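Local coordinates for synaptotagmin-1 (Arabidopsis thaliana, PDB 7AS6), which helps maintain plasma membrane integrity under freezing and osmotic stress, this chain being the C2A domain of that lipid-binding membrane contact site protein, at residues V12-A17 with G130-E135; P31-K36 with L74-Y79; R4-I9 with S65-Q70. All coordinates share one frame; numbering follows the deposited sequence.

Contact 1: V12-A17 with G130-E135; sequences VKVVRA and GKLEVE
Lys131 O touches Ala17 CA in a CA-H...O contact at the end of two antiparallel inner strands in one sheet of the C2 beta-sandwich, a pairing broken midway by a classic beta bulge. Leu132, paired with Ala17, then turns inward: Leu132 CD1 lies 4.0 Å from Ala17 CB and 4.2 Å from Val14 CG1, on the face that packs against Phe76 of the other sheet. At Glu133 the bulge appears. Glu133 N bonds to Arg16 O (2.8 Å), while Glu133 O receives Val15 N at 2.9 Å and, weakly, Arg16 N at 3.3 Å. On the outer face Arg16 CG lies between the backbone N and the carbonyl carbon (chi1 67°), and Glu133 OE1 forms a salt bridge with Arg16 NE (3.1 Å), approached from above the carboxylate plane, the two flat groups being turned 74° apart. Val15 CG1 lies over the centre of that guanidinium, and Arg16 NH1 has a second anionic partner in Glu57. Val134 returns to the inner face opposite Val14, its CA touching Lys13 O. Glu135 exchanges two backbone bonds with Lys13, and beyond them a water donates to Glu135 OE2 at 2.7 Å and weakly accepts from Lys13 NZ.

Contact 2: P31-K36 with L74-Y79; sequences PFVKIK and LEFSVY
Phe32 and Tyr79 are a hydrogen-bonded pair of two antiparallel strands, and their side chains lie on the same face of the sheet as Lys34. Phe32 CG sits between the backbone N and the carbonyl carbon (chi1 64°), and the ring comes across to the neighbouring strand, where Tyr79 CB rests on its face in a CH-pi contact, 3.3 Å from Phe32 CZ. The two ring planes are only 15° from parallel, but with centroids 5.6 Å apart they are slid past one another and barely overlap. Lys34 is extended beyond CG and crosses the tyrosine: Lys34 CD touches Tyr79 CE2 at 3.6 Å, and Lys34 NZ stands 4.5 Å from the Tyr79 ring centroid in a cation-pi interaction over the face. Tyr79 OH is hydrogen-bonded to Lys89 NZ. The opposite face is apolar. Ile35 CG1, anti to its carbonyl carbon (chi1 -58°), presses to 3.4 Å from Phe76 CD1, while Ile35 CG2 meets Leu74 CD2 at 3.9 Å. Val33 CG1 reaches the edge of the Phe76 ring. Six backbone bonds fix the register. Asp30 and Asp80, next in sequence to Pro31 and Tyr79, bind cadmium here and probably calcium, in the loops at one end of the eight-stranded C2 beta-sandwich.

Contact 3: R4-I9 with S65-Q70; sequences RRPVGI and SVRDPQ
Arg67 reaches across to Arg4 and Pro6 where the strand containing Val66 ends. Its CB leads to a CG anti to the carbonyl carbon (chi1 -73°), and from there the chain runs extended as far as NE. Arg67 CG lies 4.0 Å from Pro6 CA and is the first atom to come close to Arg4 O. Arg67 CD approaches Arg4 O to 3.2 Å, and Arg67 NE bonds to the same Arg4 O at 2.8 Å, although the N-H...O angle of 138° makes a bent bond. Arg4 O lies at the edge of the Arg67 guanidinium, in its plane, whereas Arg67 NE is tilted from the plane of the Arg4 carbonyl. Further out, Arg67 NH2 comes within 4.2 Å of Pro6 CG, which sits over one face of the guanidinium, and Arg67 NH1 has a long, weak ion pair with Asp40. The Arg4 guanidinium is also near, Arg4 NH1 being 4.3 Å from Arg67 NE; two like charges this close would be expected to repel somewhat.

Next to this, the strands beginning at Gly8 and ending at Val66 pair antiparallel in the C2 sandwich through a classic beta bulge: Val7 and Gly8 both face Val66. Val66 O takes a hydrogen bond from Val7 N (2.6 Å) and a weak one from Gly8 N, while Val66 N donates to Gly8 O at 2.9 Å.

Pro6 CB packs on Ser65 CB, and Val7 CG2 touches both Arg67 O and Pro69 CD. Val66 CG2 lies against Gly8 O and the Ile9 carbonyl carbon. Past the strand end the chain folds into an Asx turn, in which Asp68 OD2 accepts from Gln70 N on the anti side of the carboxylate and from Thr71 N as well.

In the fold
Along the chain the segments come in the order 4-9, 12-17, 31-36, 65-70, 74-79 and 130-135. Contacts 1 and 3 share strand 8-18, which lies between 57-66 and 131-140 in one four-stranded sheet; their centres are about 22 Å apart. Contact 2 joins the two central strands of the other sheet, its centre about 10 Å from that of contact 1 and about 21 Å from that of contact 3. Contacts 1 and 2 meet across the sandwich core, where Val12 CG1 packs on Phe76 CE1 and Val14 CG2 on Ile35 CD1. Contact 2 runs toward the cadmium-bearing loops, probably the calcium site, while contact 3 lies away from them.

Contact 1: V12-A17 with G130-E135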
# COMPACT_ATOMS: atom_id res chain seq x y z
N VAL A 12 6.38 -6.09 -2.75
CA VAL A 12 5.21 -5.62 -2.00
C VAL A 12 3.98 -6.11 -2.74
O VAL A 12 3.75 -5.76 -3.90
CB VAL A 12 5.17 -4.09 -1.88
CG1 VAL A 12 3.99 -3.67 -1.01
CG2 VAL A 12 6.47 -3.56 -1.32
N LYS A 13 3.18 -6.92 -2.07
CA LYS A 13 1.94 -7.38 -2.65
C LYS A 13 0.83 -6.65 -1.93
O LYS A 13 0.78 -6.66 -0.70
CB LYS A 13 1.78 -8.90 -2.52
CG LYS A 13 0.62 -9.45 -3.36
CD LYS A 13 0.43 -10.95 -3.12
CE LYS A 13 0.12 -11.68 -4.41
NZ LYS A 13 0.21 -13.16 -4.19
N VAL A 14 -0.03 -5.97 -2.69
CA VAL A 14 -1.27 -5.44 -2.15
C VAL A 14 -2.33 -6.51 -2.33
O VAL A 14 -2.76 -6.80 -3.46
CB VAL A 14 -1.68 -4.12 -2.82
CG1 VAL A 14 -3.00 -3.63 -2.22
CG2 VAL A 14 -0.59 -3.08 -2.62
N VAL A 15 -2.79 -7.08 -1.23
CA VAL A 15 -3.65 -8.24 -1.28
C VAL A 15 -5.10 -7.80 -1.41
O VAL A 15 -5.73 -8.05 -2.44
CB VAL A 15 -3.46 -9.13 -0.04
CG1 VAL A 15 -4.39 -10.33 -0.10
CG2 VAL A 15 -2.01 -9.58 0.06
N ARG A 16 -5.62 -7.17 -0.36
CA ARG A 16 -7.02 -6.74 -0.36
C ARG A 16 -7.21 -5.63 0.66
O ARG A 16 -6.35 -5.37 1.51
CB ARG A 16 -7.94 -7.93 -0.06
CG ARG A 16 -7.81 -8.49 1.36
CD ARG A 16 -8.55 -9.83 1.53
NE ARG A 16 -7.65 -10.84 2.10
CZ ARG A 16 -7.15 -11.88 1.43
NH1 ARG A 16 -7.47 -12.08 0.17
NH2 ARG A 16 -6.33 -12.73 2.05
N ALA A 17 -8.36 -4.95 0.55
CA ALA A 17 -8.88 -4.10 1.61
C ALA A 17 -10.21 -4.69 2.06
O ALA A 17 -10.92 -5.33 1.28
CB ALA A 17 -9.07 -2.66 1.15
N GLY A 130 -11.57 0.80 7.65
CA GLY A 130 -11.23 -0.43 6.98
C GLY A 130 -9.80 -0.86 7.26
O GLY A 130 -9.01 -0.18 7.92
N LYS A 131 -9.47 -2.03 6.73
CA LYS A 131 -8.15 -2.63 6.89
C LYS A 131 -7.56 -2.86 5.51
O LYS A 131 -8.28 -3.19 4.57
CB LYS A 131 -8.23 -3.95 7.66
CG LYS A 131 -8.56 -3.79 9.12
CD LYS A 131 -8.69 -5.13 9.83
CE LYS A 131 -8.63 -4.96 11.35
NZ LYS A 131 -9.66 -3.99 11.84
N LEU A 132 -6.25 -2.67 5.39
CA LEU A 132 -5.52 -3.05 4.19
C LEU A 132 -4.61 -4.22 4.54
O LEU A 132 -3.92 -4.18 5.56
CB LEU A 132 -4.69 -1.90 3.65
CG LEU A 132 -4.01 -2.15 2.30
CD1 LEU A 132 -5.05 -2.32 1.21
CD2 LEU A 132 -3.03 -1.04 1.95
N GLU A 133 -4.61 -5.26 3.70
CA GLU A 133 -3.75 -6.43 3.89
C GLU A 133 -2.70 -6.48 2.80
O GLU A 133 -3.04 -6.41 1.61
CB GLU A 133 -4.57 -7.72 3.92
CG GLU A 133 -5.64 -7.69 5.00
CD GLU A 133 -6.29 -9.03 5.27
OE1 GLU A 133 -5.99 -10.00 4.53
OE2 GLU A 133 -7.10 -9.12 6.22
N VAL A 134 -1.43 -6.56 3.20
CA VAL A 134 -0.30 -6.52 2.28
C VAL A 134 0.70 -7.61 2.67
O VAL A 134 0.62 -8.19 3.76
CB VAL A 134 0.39 -5.14 2.26
CG1 VAL A 134 -0.62 -4.01 2.09
CG2 VAL A 134 1.19 -4.95 3.52
N GLU A 135 1.65 -7.87 1.78
CA GLU A 135 2.75 -8.80 2.04
C GLU A 135 4.05 -8.18 1.58
O GLU A 135 4.09 -7.43 0.60
CB GLU A 135 2.62 -10.13 1.31
CG GLU A 135 1.54 -11.06 1.76
CD GLU A 135 1.54 -12.31 0.92
OE1 GLU A 135 2.61 -12.61 0.32
OE2 GLU A 135 0.48 -12.98 0.82
O HOH W 1 -1.09 -13.88 -1.17

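Contact 2: P31-K36 with L74-Y79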
# COMPACT_ATOMS: atom_id res chain seq x y z
N PRO A 31 -11.99 1.80 -5.18
CA PRO A 31 -10.67 1.98 -4.56
C PRO A 31 -9.51 1.56 -5.44
O PRO A 31 -9.57 0.59 -6.21
CB PRO A 31 -10.74 1.09 -3.31
CG PRO A 31 -11.78 0.07 -3.62
CD PRO A 31 -12.79 0.80 -4.45
N PHE A 32 -8.43 2.33 -5.30
CA PHE A 32 -7.10 1.94 -5.71
C PHE A 32 -6.12 2.34 -4.60
O PHE A 32 -6.45 3.12 -3.71
CB PHE A 32 -6.73 2.58 -7.05
CG PHE A 32 -6.65 4.08 -7.01
CD1 PHE A 32 -7.81 4.86 -7.13
CD2 PHE A 32 -5.43 4.72 -6.91
CE1 PHE A 32 -7.72 6.24 -7.13
CE2 PHE A 32 -5.33 6.09 -6.90
CZ PHE A 32 -6.48 6.86 -7.03
N VAL A 33 -4.90 1.78 -4.63
CA VAL A 33 -3.90 2.05 -3.60
C VAL A 33 -2.68 2.71 -4.23
O VAL A 33 -2.19 2.26 -5.27
CB VAL A 33 -3.49 0.75 -2.87
CG1 VAL A 33 -2.55 1.04 -1.70
CG2 VAL A 33 -4.73 0.01 -2.37
N LYS A 34 -2.17 3.78 -3.59
CA LYS A 34 -0.86 4.33 -3.92
C LYS A 34 0.17 3.83 -2.91
O LYS A 34 -0.10 3.78 -1.70
CB LYS A 34 -0.86 5.87 -3.96
CG LYS A 34 -1.67 6.46 -5.13
CD LYS A 34 -1.49 7.98 -5.24
CE LYS A 34 -2.40 8.59 -6.33
NZ LYS A 34 -2.39 10.09 -6.37
N ILE A 35 1.34 3.44 -3.39
CA ILE A 35 2.41 2.93 -2.52
C ILE A 35 3.65 3.77 -2.78
O ILE A 35 4.07 3.92 -3.94
CB ILE A 35 2.72 1.44 -2.74
CG1 ILE A 35 1.49 0.56 -2.54
CG2 ILE A 35 3.85 0.99 -1.81
CD1 ILE A 35 0.73 0.27 -3.83
N LYS A 36 4.21 4.32 -1.72
CA LYS A 36 5.43 5.11 -1.81
C LYS A 36 6.44 4.56 -0.82
O LYS A 36 6.08 4.06 0.24
CB LYS A 36 5.14 6.59 -1.51
CG LYS A 36 6.30 7.54 -1.76
CD LYS A 36 6.73 7.53 -3.23
CE LYS A 36 8.27 7.48 -3.36
NZ LYS A 36 8.82 6.08 -3.46
N LEU A 74 7.35 2.17 4.05
CA LEU A 74 6.37 2.26 2.97
C LEU A 74 5.16 3.03 3.46
O LEU A 74 4.77 2.92 4.62
CB LEU A 74 5.95 0.87 2.51
CG LEU A 74 7.03 0.09 1.77
CD1 LEU A 74 6.71 -1.39 1.82
CD2 LEU A 74 7.12 0.56 0.32
N GLU A 75 4.56 3.81 2.58
CA GLU A 75 3.30 4.47 2.86
C GLU A 75 2.26 3.97 1.87
O GLU A 75 2.48 4.06 0.66
CB GLU A 75 3.45 5.97 2.78
CG GLU A 75 2.30 6.73 3.39
CD GLU A 75 2.30 8.19 2.96
OE1 GLU A 75 2.09 8.44 1.75
OE2 GLU A 75 2.53 9.07 3.82
N PHE A 76 1.18 3.40 2.38
CA PHE A 76 0.05 2.98 1.56
C PHE A 76 -1.10 3.96 1.73
O PHE A 76 -1.44 4.34 2.85
CB PHE A 76 -0.42 1.58 1.94
CG PHE A 76 0.66 0.54 1.87
CD1 PHE A 76 0.81 -0.26 0.74
CD2 PHE A 76 1.53 0.36 2.93
CE1 PHE A 76 1.82 -1.23 0.67
CE2 PHE A 76 2.55 -0.60 2.88
CZ PHE A 76 2.68 -1.40 1.74
N SER A 77 -1.70 4.36 0.62
CA SER A 77 -2.82 5.30 0.68
C SER A 77 -3.93 4.77 -0.20
O SER A 77 -3.72 4.50 -1.39
CB SER A 77 -2.39 6.69 0.25
OG SER A 77 -1.38 7.15 1.12
N VAL A 78 -5.10 4.59 0.38
CA VAL A 78 -6.25 4.13 -0.38
C VAL A 78 -7.04 5.36 -0.83
O VAL A 78 -7.40 6.21 -0.01
CB VAL A 78 -7.11 3.18 0.46
CG1 VAL A 78 -8.25 2.66 -0.39
CG2 VAL A 78 -6.24 2.01 0.99
N TYR A 79 -7.26 5.46 -2.14
CA TYR A 79 -8.00 6.55 -2.76
C TYR A 79 -9.26 5.99 -3.40
O TYR A 79 -9.32 4.82 -3.77
CB TYR A 79 -7.20 7.25 -3.85
CG TYR A 79 -6.08 8.11 -3.37
CD1 TYR A 79 -6.24 9.48 -3.28
CD2 TYR A 79 -4.86 7.57 -3.00
CE1 TYR A 79 -5.22 10.29 -2.83
CE2 TYR A 79 -3.82 8.38 -2.55
CZ TYR A 79 -4.02 9.74 -2.48
OH TYR A 79 -3.01 10.58 -2.04

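Contact 3: R4-I9 with S65-Q70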
# COMPACT_ATOMS: atom_id res chain seq x y z
N ARG A 4 23.93 5.16 -0.99
CA ARG A 4 22.81 5.31 -1.91
C ARG A 4 22.66 4.10 -2.83
O ARG A 4 21.76 4.06 -3.66
CB ARG A 4 22.96 6.59 -2.74
CG ARG A 4 24.32 6.75 -3.41
CD ARG A 4 24.19 7.07 -4.90
NE ARG A 4 24.05 5.86 -5.71
CZ ARG A 4 22.93 5.51 -6.34
NH1 ARG A 4 21.85 6.27 -6.26
NH2 ARG A 4 22.90 4.39 -7.06
N ARG A 5 23.55 3.12 -2.67
CA ARG A 5 23.50 1.93 -3.51
C ARG A 5 22.55 0.89 -2.92
O ARG A 5 22.55 0.67 -1.71
CB ARG A 5 24.90 1.33 -3.67
CG ARG A 5 25.75 2.08 -4.67
CD ARG A 5 25.34 1.69 -6.08
NE ARG A 5 25.82 0.36 -6.42
CZ ARG A 5 25.27 -0.43 -7.34
NH1 ARG A 5 25.79 -1.63 -7.58
NH2 ARG A 5 24.20 -0.03 -8.02
N PRO A 6 21.73 0.24 -3.75
CA PRO A 6 20.63 -0.58 -3.21
C PRO A 6 21.14 -1.87 -2.57
O PRO A 6 21.95 -2.59 -3.15
CB PRO A 6 19.75 -0.86 -4.43
CG PRO A 6 20.18 0.16 -5.46
CD PRO A 6 21.64 0.35 -5.21
N VAL A 7 20.62 -2.16 -1.37
CA VAL A 7 20.98 -3.36 -0.63
C VAL A 7 20.25 -4.57 -1.18
O VAL A 7 20.79 -5.69 -1.21
CB VAL A 7 20.66 -3.18 0.87
CG1 VAL A 7 21.24 -4.32 1.69
CG2 VAL A 7 21.14 -1.83 1.35
N GLY A 8 19.01 -4.39 -1.58
CA GLY A 8 18.20 -5.48 -2.06
C GLY A 8 16.94 -4.93 -2.69
O GLY A 8 16.85 -3.74 -3.00
N ILE A 9 15.97 -5.81 -2.86
CA ILE A 9 14.70 -5.47 -3.47
C ILE A 9 13.59 -6.03 -2.59
O ILE A 9 13.65 -7.19 -2.17
CB ILE A 9 14.60 -6.02 -4.90
CG1 ILE A 9 15.65 -5.35 -5.79
CG2 ILE A 9 13.21 -5.78 -5.47
CD1 ILE A 9 15.80 -6.01 -7.13
N SER A 65 13.53 -0.81 -4.91
CA SER A 65 14.93 -0.93 -4.50
C SER A 65 15.07 -0.43 -3.07
O SER A 65 14.55 0.63 -2.71
CB SER A 65 15.84 -0.13 -5.43
OG SER A 65 15.92 -0.73 -6.70
N VAL A 66 15.77 -1.20 -2.24
CA VAL A 66 15.95 -0.88 -0.83
C VAL A 66 17.37 -0.37 -0.63
O VAL A 66 18.34 -1.04 -1.02
CB VAL A 66 15.69 -2.10 0.07
CG1 VAL A 66 15.74 -1.69 1.53
CG2 VAL A 66 14.35 -2.73 -0.27
N ARG A 67 17.49 0.81 -0.01
CA ARG A 67 18.77 1.41 0.29
C ARG A 67 19.09 1.46 1.78
O ARG A 67 20.26 1.62 2.13
CB ARG A 67 18.85 2.83 -0.29
CG ARG A 67 19.00 2.83 -1.80
CD ARG A 67 18.79 4.20 -2.42
NE ARG A 67 18.95 4.13 -3.87
CZ ARG A 67 17.96 3.89 -4.73
NH1 ARG A 67 16.72 3.71 -4.30
NH2 ARG A 67 18.22 3.85 -6.03
N ASP A 68 18.10 1.32 2.65
CA ASP A 68 18.35 1.17 4.08
C ASP A 68 17.17 0.48 4.75
O ASP A 68 16.17 1.12 5.07
CB ASP A 68 18.61 2.52 4.75
CG ASP A 68 19.28 2.38 6.11
OD1 ASP A 68 20.42 2.87 6.26
OD2 ASP A 68 18.68 1.77 7.01
N PRO A 69 17.26 -0.83 4.99
CA PRO A 69 16.14 -1.54 5.61
C PRO A 69 15.80 -1.03 7.00
O PRO A 69 14.69 -1.29 7.48
CB PRO A 69 16.61 -3.00 5.65
CG PRO A 69 17.75 -3.08 4.67
CD PRO A 69 18.39 -1.73 4.69
N GLN A 70 16.72 -0.31 7.65
CA GLN A 70 16.48 0.16 9.01
C GLN A 70 15.64 1.43 9.04
O GLN A 70 14.79 1.59 9.92
CB GLN A 70 17.82 0.40 9.71
CG GLN A 70 18.65 -0.85 9.93
CD GLN A 70 17.98 -1.82 10.88
OE1 GLN A 70 17.30 -1.40 11.82
NE2 GLN A 70 18.15 -3.11 10.64